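Local coordinates for protein dextranase (Pseudarthrobacter oxydans, PDB 6NZS) that catalyses the endohydrolysis of alpha-1,6-glucosidic linkages within dextran, as a glycoside hydrolase of family 49, at residues 73-76 against 77-80; 196-199 against 200-203; 319-322 against 323-327; 438-441 against 442-446. One frame throughout, in Å; residues are numbered along the deposited sequence.

Contact 1. Residues 73-76 against 77-80; sequences DGAE and FSSQ
Ser78 turns its hydroxyl back onto Ala75 because its OG sits between the backbone N and the carbonyl carbon (chi1 64°), while Glu76, bent at chi2 (76°), folds its carboxylate back over the loop that leads into the helix. Ala75 is the N-cap residue, and its carbonyl oxygen is gripped twice. Ser79 N donates to Ala75 O at 2.9 Å as the regular helical bond, and Ser78 OG reaches Ala75 O over 3.0 Å from the same face, above the carbonyl plane. Serine's short arm suits this local bond. One residue on, Gln80 N continues the helical pattern to Glu76 O at 2.9 Å. A water that accepts from Ser78 N at 2.9 Å can donate to Gly74 O, bridging an early helix amide to the loop. Both Glu76 oxygens work through their syn lone pairs: OE2 accepts from Asp73 N at 2.8 Å and OE1 from Gly74 N at 2.9 Å. Glycine suits position 74, where a side chain would press on the carbonyl oxygen of Asp73. With alanine in place of Glu76, the amides of Asp73 and Gly74 would probably lose these acceptors and Lys66 its salt-bridge partner. The carboxylates of Asp73 and Glu76 lie close, and Arg61, paired with Asp73, together with Lys66 probably offsets their charge. Beyond the helix start, Phe77 packs on Tyr155 and Ala157 of strand 154-159. Asp73 OD1 accepts from Ala75 N at 3.0 Å, an Asx turn running straight into the N-terminus of a short helix in the Ig-like N-terminal domain.

Contact 2. Residues 196-199 against 200-203; sequences GEQK and ERLV
Glu200, Arg201, Leu202 and Val203 each send their backbone N to the carbonyl oxygen four residues earlier, on Gly196, Glu197, Gln198 and Lys199 in turn, and Val203 is where the chain leaves helical geometry. Gly196 has a positive phi, which glycine accepts readily. On the flank of this short helix Gln198 and Arg201 run side by side. Gln198 is bent at chi2 (-76°) and Arg201 at chi3 (65°), and these bends bring amide and guanidinium together with their planes 57° apart. Gln198 OE1 accepts from Arg201 NH2 at 2.8 Å, on a lone pair in the amide plane and near the guanidinium plane; Arg201 NE adds a weak bond to the same OE1 at 3.3 Å. Leu202 CD2 lies 3.5 Å above one face of the guanidinium, toward its rim. Leucine suits this buried position, its apolar side chain lying by that face and also touching Leu194. On another flank Lys199, fully extended, brings the aliphatic part of its chain to Val203, with CG 4.1 Å from Val203 CG2, while both side chains also touch Leu194. The stronger partners of Arg201 lie beyond the helix: NH2 makes a salt bridge with Glu356 and NH1 with Asp328, so the glutamine is the third acceptor around a charge already held by two carboxylates. The helix thereby docks on the parallel strands 325-335 and 351-361, and its last carbonyls, Arg201 O and Leu202 O, bond to Lys277 and Thr279 of strand 275-279.

Contact 3. Residues 319-322 against 323-327; sequences ASAD and AEQKL
Gln325 reaches back across a turn to the chain at Ser320 and Ala321, its amide oxygen leading. With CG anti to the carbonyl carbon (chi1 -66°) and an extended chain beyond, OE1 arrives 2.7 Å from Ala321 N and accepts a hydrogen bond from it; the bond is bent, with an N-H...O angle of 135°, and the donor is tilted 30° from the amide plane. The same OE1 lies 3.3 Å from Ser320 CA and 3.4 Å from Ser320 OG. The other end of the amide, NE2, donates to Gln273 O, so both ends of this buried group are satisfied and its flip is fixed. Glutamine is long enough to span the turn and carries both an acceptor and a donor. The turn links strand 316-320 to strand 325-335, a corner of the beta-solenoid, where the chain passes from one face to the next. Ser320 points its hydroxyl away from its own backbone N to Asn347 O of the following coil. Asp322, at the exposed bend, directs OD1 to Asn347 ND2. The methyl of Ala321 touches Asp271, and its CB comes 3.9 Å from Gln325 OE1.

Contact 4. Residues 438-441 against 442-446; sequences MYWK and DVKYN
Lys444 lies over one face of the Trp440 indole, the two side chains crossing at about a right angle, in a loop that joins strands 423-435 and 450-452 of the beta-solenoid. Its CG stands 3.7 Å from the centroid of the five-membered ring as a CH-pi contact, and CE approaches the Trp440 atom CE3 at 3.5 Å. Bends at chi2 (-103°) and chi4 (-132°) then carry NZ over the six-membered ring, 4.9 Å from its centroid and 22° off the normal, a cation-pi contact. Lysine suits the place because its methylenes cover the indole while its charge stays near the ring. A leucine in place of Trp440 would probably deprive the lysine of its cation-pi face and leave the water bound at NE1 without its donor. On the opposite face Tyr439 CE2 sits 4.2 Å above the plane, toward the rim. The ammonium is positioned from the next shell: NZ bonds to the Asp442 atom OD2 at 2.9 Å through the syn lone pair, a salt bridge, and also to Ser165 OG. Asp442 OD1 is hydrogen-bonded to Ser165 OG as well, and Lys441 sends NZ to the carbonyls of Met161 and Gly163, so the loop leans on the N-terminal domain. At the indole's nitrogen, a water accepts from Trp440 NE1 at 2.9 Å and can donate to Asn446 O, 2.8 Å away.

Along the chain the four contacts come in order, and in space they form two pairs. Contact 1, in the N-terminal Ig-like domain, and contact 4, in a solenoid loop, have centres about 17 Å apart. Phe77 of contact 1 touches strand 154-159, while Lys441, Asp442 and Lys444 of contact 4 reach the loop after it. Both lie where the N-terminal domain meets the solenoid, and Asp73 also bonds to Trp366. The centres of contacts 2 and 3 are about 22 Å apart; contact 3 includes the start of strand 325-335 and pairs with 351-361, while Arg201 of contact 2 forms salt bridges to both strands. Contacts 1 and 2, on opposite sides of the chain's centre, are about 40 Å apart between centres.

Contact 1. Residues 73-76 against 77-80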
loop_
_atom_site.group_PDB
_atom_site.type_symbol
_atom_site.label_atom_id
_atom_site.label_comp_id
_atom_site.label_asym_id
_atom_site.label_seq_id
_atom_site.Cartn_x
_atom_site.Cartn_y
_atom_site.Cartn_z
ATOM N N ASP A 73 0.641 10.006 16.322
ATOM C CA ASP A 73 1.427 9.329 15.302
ATOM C C ASP A 73 0.579 8.680 14.216
ATOM O O ASP A 73 1.142 8.037 13.323
ATOM C CB ASP A 73 2.398 8.309 15.926
ATOM C CG ASP A 73 1.697 7.233 16.749
ATOM O OD1 ASP A 73 0.488 6.991 16.546
ATOM O OD2 ASP A 73 2.368 6.623 17.609
ATOM N N GLY A 74 -0.744 8.847 14.254
ATOM C CA GLY A 74 -1.624 8.277 13.254
ATOM C C GLY A 74 -2.158 6.898 13.575
ATOM O O GLY A 74 -3.103 6.452 12.912
ATOM N N ALA A 75 -1.595 6.218 14.570
ATOM C CA ALA A 75 -2.057 4.897 14.968
ATOM C C ALA A 75 -3.054 4.941 16.112
ATOM O O ALA A 75 -3.408 3.884 16.644
ATOM C CB ALA A 75 -0.866 4.014 15.348
ATOM N N GLU A 76 -3.539 6.129 16.482
ATOM C CA GLU A 76 -4.402 6.246 17.655
ATOM C C GLU A 76 -5.690 5.449 17.493
ATOM O O GLU A 76 -6.036 4.636 18.358
ATOM C CB GLU A 76 -4.697 7.714 17.951
ATOM C CG GLU A 76 -3.543 8.456 18.619
ATOM C CD GLU A 76 -2.408 8.806 17.664
ATOM O OE1 GLU A 76 -2.649 8.918 16.440
ATOM O OE2 GLU A 76 -1.273 8.970 18.146
ATOM N N PHE A 77 -6.434 5.676 16.402
ATOM C CA PHE A 77 -7.699 4.961 16.245
ATOM C C PHE A 77 -7.471 3.463 16.127
ATOM O O PHE A 77 -8.150 2.666 16.782
ATOM C CB PHE A 77 -8.487 5.443 15.028
ATOM C CG PHE A 77 -9.730 4.619 14.774
ATOM C CD1 PHE A 77 -10.798 4.680 15.656
ATOM C CD2 PHE A 77 -9.820 3.761 13.680
ATOM C CE1 PHE A 77 -11.940 3.920 15.453
ATOM C CE2 PHE A 77 -10.970 2.996 13.472
ATOM C CZ PHE A 77 -12.026 3.076 14.357
ATOM N N SER A 78 -6.520 3.055 15.284
ATOM C CA SER A 78 -6.305 1.625 15.089
ATOM C C SER A 78 -5.923 0.937 16.397
ATOM O O SER A 78 -6.418 -0.153 16.703
ATOM C CB SER A 78 -5.251 1.392 14.015
ATOM O OG SER A 78 -3.993 1.896 14.408
ATOM N N SER A 79 -5.070 1.574 17.198
ATOM C CA SER A 79 -4.691 1.017 18.493
ATOM C C SER A 79 -5.885 0.951 19.440
ATOM O O SER A 79 -6.139 -0.086 20.067
ATOM C CB SER A 79 -3.567 1.865 19.089
ATOM O OG SER A 79 -3.181 1.384 20.362
ATOM N N GLN A 80 -6.644 2.045 19.541
ATOM C CA GLN A 80 -7.727 2.112 20.516
ATOM C C GLN A 80 -8.905 1.228 20.131
ATOM O O GLN A 80 -9.595 0.706 21.011
ATOM C CB GLN A 80 -8.137 3.571 20.722
ATOM C CG GLN A 80 -7.020 4.377 21.382
ATOM C CD GLN A 80 -7.337 5.852 21.513
ATOM O OE1 GLN A 80 -8.481 6.235 21.765
ATOM N NE2 GLN A 80 -6.320 6.690 21.349
HETATM O O HOH W 1 -5.387 4.862 13.277
#

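Contact 2. Residues 196-199 against 200-203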
loop_
_atom_site.group_PDB
_atom_site.type_symbol
_atom_site.label_atom_id
_atom_site.label_comp_id
_atom_site.label_asym_id
_atom_site.label_seq_id
_atom_site.Cartn_x
_atom_site.Cartn_y
_atom_site.Cartn_z
ATOM N N GLY A 196 11.903 -21.868 -14.147
ATOM C CA GLY A 196 12.542 -21.467 -15.390
ATOM C C GLY A 196 13.289 -20.155 -15.285
ATOM O O GLY A 196 13.998 -19.882 -14.308
ATOM N N GLU A 197 13.115 -19.321 -16.310
ATOM C CA GLU A 197 13.871 -18.082 -16.397
ATOM C C GLU A 197 13.483 -17.105 -15.296
ATOM O O GLU A 197 14.330 -16.336 -14.830
ATOM C CB GLU A 197 13.676 -17.441 -17.769
ATOM C CG GLU A 197 14.280 -18.250 -18.900
ATOM C CD GLU A 197 14.391 -17.459 -20.184
ATOM O OE1 GLU A 197 13.426 -16.744 -20.528
ATOM O OE2 GLU A 197 15.443 -17.556 -20.848
ATOM N N GLN A 198 12.218 -17.115 -14.874
ATOM C CA GLN A 198 11.818 -16.237 -13.778
ATOM C C GLN A 198 12.511 -16.635 -12.483
ATOM O O GLN A 198 13.012 -15.776 -11.748
ATOM C CB GLN A 198 10.294 -16.252 -13.607
ATOM C CG GLN A 198 9.521 -15.580 -14.741
ATOM C CD GLN A 198 9.566 -14.056 -14.690
ATOM O OE1 GLN A 198 10.457 -13.459 -14.083
ATOM N NE2 GLN A 198 8.600 -13.419 -15.345
ATOM N N LYS A 199 12.560 -17.938 -12.193
ATOM C CA LYS A 199 13.298 -18.396 -11.026
ATOM C C LYS A 199 14.768 -17.997 -11.112
ATOM O O LYS A 199 15.352 -17.539 -10.124
ATOM C CB LYS A 199 13.149 -19.906 -10.867
ATOM C CG LYS A 199 13.812 -20.428 -9.606
ATOM C CD LYS A 199 13.718 -21.941 -9.484
ATOM C CE LYS A 199 14.406 -22.404 -8.207
ATOM N NZ LYS A 199 14.276 -23.872 -7.986
ATOM N N GLU A 200 15.382 -18.141 -12.288
ATOM C CA GLU A 200 16.786 -17.759 -12.419
ATOM C C GLU A 200 16.990 -16.273 -12.146
ATOM O O GLU A 200 18.003 -15.869 -11.560
ATOM C CB GLU A 200 17.304 -18.128 -13.810
ATOM C CG GLU A 200 18.785 -17.826 -14.004
ATOM C CD GLU A 200 19.311 -18.266 -15.358
ATOM O OE1 GLU A 200 18.852 -19.304 -15.878
ATOM O OE2 GLU A 200 20.191 -17.569 -15.902
ATOM N N ARG A 201 16.040 -15.437 -12.572
ATOM C CA ARG A 201 16.176 -14.003 -12.359
ATOM C C ARG A 201 15.949 -13.625 -10.902
ATOM O O ARG A 201 16.581 -12.687 -10.403
ATOM C CB ARG A 201 15.179 -13.245 -13.248
ATOM C CG ARG A 201 15.254 -11.725 -13.117
ATOM C CD ARG A 201 14.374 -11.002 -14.126
ATOM N NE ARG A 201 12.953 -11.272 -13.913
ATOM C CZ ARG A 201 12.140 -10.513 -13.177
ATOM N NH1 ARG A 201 12.597 -9.428 -12.573
ATOM N NH2 ARG A 201 10.861 -10.845 -13.050
ATOM N N LEU A 202 15.056 -14.338 -10.211
ATOM C CA LEU A 202 14.521 -13.886 -8.930
ATOM C C LEU A 202 15.013 -14.675 -7.727
ATOM O O LEU A 202 14.781 -14.243 -6.590
ATOM C CB LEU A 202 12.984 -13.925 -8.962
ATOM C CG LEU A 202 12.376 -13.003 -10.018
ATOM C CD1 LEU A 202 10.892 -13.318 -10.195
ATOM C CD2 LEU A 202 12.566 -11.552 -9.639
ATOM N N VAL A 203 15.673 -15.811 -7.930
ATOM C CA VAL A 203 16.173 -16.629 -6.829
ATOM C C VAL A 203 17.655 -16.894 -7.063
ATOM O O VAL A 203 18.010 -17.599 -8.017
ATOM C CB VAL A 203 15.408 -17.956 -6.715
ATOM C CG1 VAL A 203 15.957 -18.780 -5.548
ATOM C CG2 VAL A 203 13.907 -17.704 -6.536
#

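Contact 3. Residues 319-322 against 323-327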
loop_
_atom_site.group_PDB
_atom_site.type_symbol
_atom_site.label_atom_id
_atom_site.label_comp_id
_atom_site.label_asym_id
_atom_site.label_seq_id
_atom_site.Cartn_x
_atom_site.Cartn_y
_atom_site.Cartn_z
ATOM N N ALA A 319 20.565 4.502 -3.873
ATOM C CA ALA A 319 21.250 5.660 -4.432
ATOM C C ALA A 319 21.405 5.445 -5.927
ATOM O O ALA A 319 21.832 4.370 -6.361
ATOM C CB ALA A 319 22.626 5.833 -3.783
ATOM N N SER A 320 21.052 6.460 -6.713
ATOM C CA SER A 320 21.099 6.384 -8.168
ATOM C C SER A 320 22.231 7.266 -8.683
ATOM O O SER A 320 22.236 8.479 -8.438
ATOM C CB SER A 320 19.772 6.827 -8.789
ATOM O OG SER A 320 19.849 6.806 -10.212
ATOM N N ALA A 321 23.176 6.653 -9.396
ATOM C CA ALA A 321 24.226 7.392 -10.076
ATOM C C ALA A 321 23.671 7.984 -11.365
ATOM O O ALA A 321 22.555 7.681 -11.788
ATOM C CB ALA A 321 25.391 6.459 -10.404
ATOM N N ASP A 322 24.457 8.854 -12.002
ATOM C CA ASP A 322 24.044 9.345 -13.313
ATOM C C ASP A 322 23.876 8.198 -14.303
ATOM O O ASP A 322 22.983 8.234 -15.158
ATOM C CB ASP A 322 25.052 10.367 -13.841
ATOM C CG ASP A 322 24.819 11.751 -13.284
ATOM O OD1 ASP A 322 23.688 12.040 -12.839
ATOM O OD2 ASP A 322 25.770 12.559 -13.291
ATOM N N ALA A 323 24.718 7.168 -14.198
ATOM C CA ALA A 323 24.629 6.026 -15.095
ATOM C C ALA A 323 23.271 5.341 -14.968
ATOM O O ALA A 323 22.634 5.361 -13.907
ATOM C CB ALA A 323 25.733 5.013 -14.776
ATOM N N GLU A 324 22.833 4.743 -16.074
ATOM C CA GLU A 324 21.583 3.994 -16.105
ATOM C C GLU A 324 21.688 2.769 -15.207
ATOM O O GLU A 324 22.662 2.012 -15.277
ATOM C CB GLU A 324 21.279 3.558 -17.539
ATOM C CG GLU A 324 20.080 2.624 -17.679
ATOM C CD GLU A 324 19.898 2.108 -19.100
ATOM O OE1 GLU A 324 20.120 0.900 -19.330
ATOM O OE2 GLU A 324 19.534 2.909 -19.987
ATOM N N GLN A 325 20.667 2.556 -14.374
ATOM C CA GLN A 325 20.662 1.455 -13.425
ATOM C C GLN A 325 19.266 0.858 -13.381
ATOM O O GLN A 325 18.285 1.504 -13.755
ATOM C CB GLN A 325 21.039 1.932 -12.021
ATOM C CG GLN A 325 22.473 2.446 -11.887
ATOM C CD GLN A 325 22.670 3.248 -10.620
ATOM O OE1 GLN A 325 22.161 4.360 -10.488
ATOM N NE2 GLN A 325 23.386 2.672 -9.658
ATOM N N LYS A 326 19.187 -0.378 -12.901
ATOM C CA LYS A 326 17.919 -1.079 -12.773
ATOM C C LYS A 326 17.810 -1.697 -11.390
ATOM O O LYS A 326 18.813 -2.074 -10.780
ATOM C CB LYS A 326 17.795 -2.187 -13.815
ATOM C CG LYS A 326 17.825 -1.679 -15.251
ATOM C CD LYS A 326 17.883 -2.837 -16.232
ATOM C CE LYS A 326 16.521 -3.135 -16.816
ATOM N NZ LYS A 326 16.594 -3.373 -18.285
ATOM N N LEU A 327 16.574 -1.789 -10.900
ATOM C CA LEU A 327 16.264 -2.516 -9.675
ATOM C C LEU A 327 15.097 -3.445 -9.961
ATOM O O LEU A 327 14.074 -2.993 -10.479
ATOM C CB LEU A 327 15.849 -1.555 -8.557
ATOM C CG LEU A 327 15.120 -2.193 -7.366
ATOM C CD1 LEU A 327 16.081 -3.071 -6.575
ATOM C CD2 LEU A 327 14.519 -1.127 -6.467
#

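Contact 4. Residues 438-441 against 442-446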
loop_
_atom_site.group_PDB
_atom_site.type_symbol
_atom_site.label_atom_id
_atom_site.label_comp_id
_atom_site.label_asym_id
_atom_site.label_seq_id
_atom_site.Cartn_x
_atom_site.Cartn_y
_atom_site.Cartn_z
ATOM N N MET A 438 -10.779 7.267 4.949
ATOM C CA MET A 438 -10.597 8.700 4.736
ATOM C C MET A 438 -11.830 9.434 5.256
ATOM O O MET A 438 -12.948 9.212 4.777
ATOM C CB MET A 438 -10.337 8.985 3.258
ATOM C CG MET A 438 -9.030 8.341 2.762
ATOM S SD MET A 438 -8.523 8.814 1.084
ATOM C CE MET A 438 -9.871 8.130 0.134
ATOM N N TYR A 439 -11.640 10.283 6.266
ATOM C CA TYR A 439 -12.755 10.644 7.135
ATOM C C TYR A 439 -12.955 12.131 7.392
ATOM O O TYR A 439 -13.913 12.476 8.080
ATOM C CB TYR A 439 -12.624 9.952 8.504
ATOM C CG TYR A 439 -11.481 10.455 9.386
ATOM C CD1 TYR A 439 -11.664 11.511 10.279
ATOM C CD2 TYR A 439 -10.229 9.853 9.347
ATOM C CE1 TYR A 439 -10.626 11.957 11.087
ATOM C CE2 TYR A 439 -9.191 10.291 10.157
ATOM C CZ TYR A 439 -9.400 11.338 11.026
ATOM O OH TYR A 439 -8.372 11.766 11.832
ATOM N N TRP A 440 -12.099 13.006 6.876
ATOM C CA TRP A 440 -12.007 14.372 7.393
ATOM C C TRP A 440 -13.318 15.140 7.260
ATOM O O TRP A 440 -13.942 15.173 6.193
ATOM C CB TRP A 440 -10.923 15.132 6.638
ATOM C CG TRP A 440 -9.586 14.473 6.599
ATOM C CD1 TRP A 440 -8.943 13.997 5.489
ATOM C CD2 TRP A 440 -8.696 14.261 7.701
ATOM N NE1 TRP A 440 -7.719 13.492 5.836
ATOM C CE2 TRP A 440 -7.535 13.650 7.186
ATOM C CE3 TRP A 440 -8.763 14.540 9.072
ATOM C CZ2 TRP A 440 -6.459 13.291 7.990
ATOM C CZ3 TRP A 440 -7.693 14.181 9.874
ATOM C CH2 TRP A 440 -6.552 13.564 9.330
ATOM N N LYS A 441 -13.709 15.797 8.355
ATOM C CA LYS A 441 -14.858 16.693 8.327
ATOM C C LYS A 441 -14.533 17.969 7.560
ATOM O O LYS A 441 -15.362 18.467 6.785
ATOM C CB LYS A 441 -15.242 17.006 9.776
ATOM C CG LYS A 441 -16.263 18.107 10.013
ATOM C CD LYS A 441 -16.424 18.284 11.523
ATOM C CE LYS A 441 -17.141 19.570 11.899
ATOM N NZ LYS A 441 -17.290 19.704 13.378
ATOM N N ASP A 442 -13.336 18.512 7.757
ATOM C CA ASP A 442 -12.940 19.696 7.013
ATOM C C ASP A 442 -12.436 19.284 5.634
ATOM O O ASP A 442 -12.141 18.110 5.381
ATOM C CB ASP A 442 -11.893 20.525 7.778
ATOM C CG ASP A 442 -10.646 19.731 8.164
ATOM O OD1 ASP A 442 -10.738 18.522 8.418
ATOM O OD2 ASP A 442 -9.546 20.337 8.230
ATOM N N VAL A 443 -12.346 20.262 4.733
ATOM C CA VAL A 443 -11.936 20.007 3.348
ATOM C C VAL A 443 -10.411 20.096 3.304
ATOM O O VAL A 443 -9.832 21.170 3.138
ATOM C CB VAL A 443 -12.618 20.958 2.365
ATOM C CG1 VAL A 443 -12.112 20.733 0.943
ATOM C CG2 VAL A 443 -14.146 20.799 2.429
ATOM N N LYS A 444 -9.749 18.951 3.447
ATOM C CA LYS A 444 -8.291 18.889 3.437
ATOM C C LYS A 444 -7.748 18.880 2.013
ATOM O O LYS A 444 -8.409 18.442 1.071
ATOM C CB LYS A 444 -7.803 17.631 4.157
ATOM C CG LYS A 444 -8.231 17.535 5.600
ATOM C CD LYS A 444 -7.104 17.871 6.521
ATOM C CE LYS A 444 -7.475 17.618 7.962
ATOM N NZ LYS A 444 -7.108 18.806 8.776
ATOM N N TYR A 445 -6.519 19.370 1.866
ATOM C CA TYR A 445 -5.907 19.459 0.542
ATOM C C TYR A 445 -5.336 18.135 0.056
ATOM O O TYR A 445 -5.147 17.971 -1.156
ATOM C CB TYR A 445 -4.766 20.487 0.520
ATOM C CG TYR A 445 -5.150 21.899 0.899
ATOM C CD1 TYR A 445 -5.628 22.790 -0.054
ATOM C CD2 TYR A 445 -5.006 22.344 2.206
ATOM C CE1 TYR A 445 -5.965 24.098 0.294
ATOM C CE2 TYR A 445 -5.344 23.643 2.567
ATOM C CZ TYR A 445 -5.823 24.510 1.607
ATOM O OH TYR A 445 -6.151 25.803 1.965
ATOM N N ASN A 446 -5.043 17.202 0.958
ATOM C CA ASN A 446 -4.345 15.958 0.626
ATOM C C ASN A 446 -5.216 14.760 0.995
ATOM O O ASN A 446 -4.917 14.024 1.935
ATOM C CB ASN A 446 -2.952 15.886 1.303
ATOM C CG ASN A 446 -3.026 15.880 2.827
ATOM O OD1 ASN A 446 -3.828 16.598 3.426
ATOM N ND2 ASN A 446 -2.186 15.064 3.454
HETATM O O HOH W 2 -5.057 13.653 4.693
#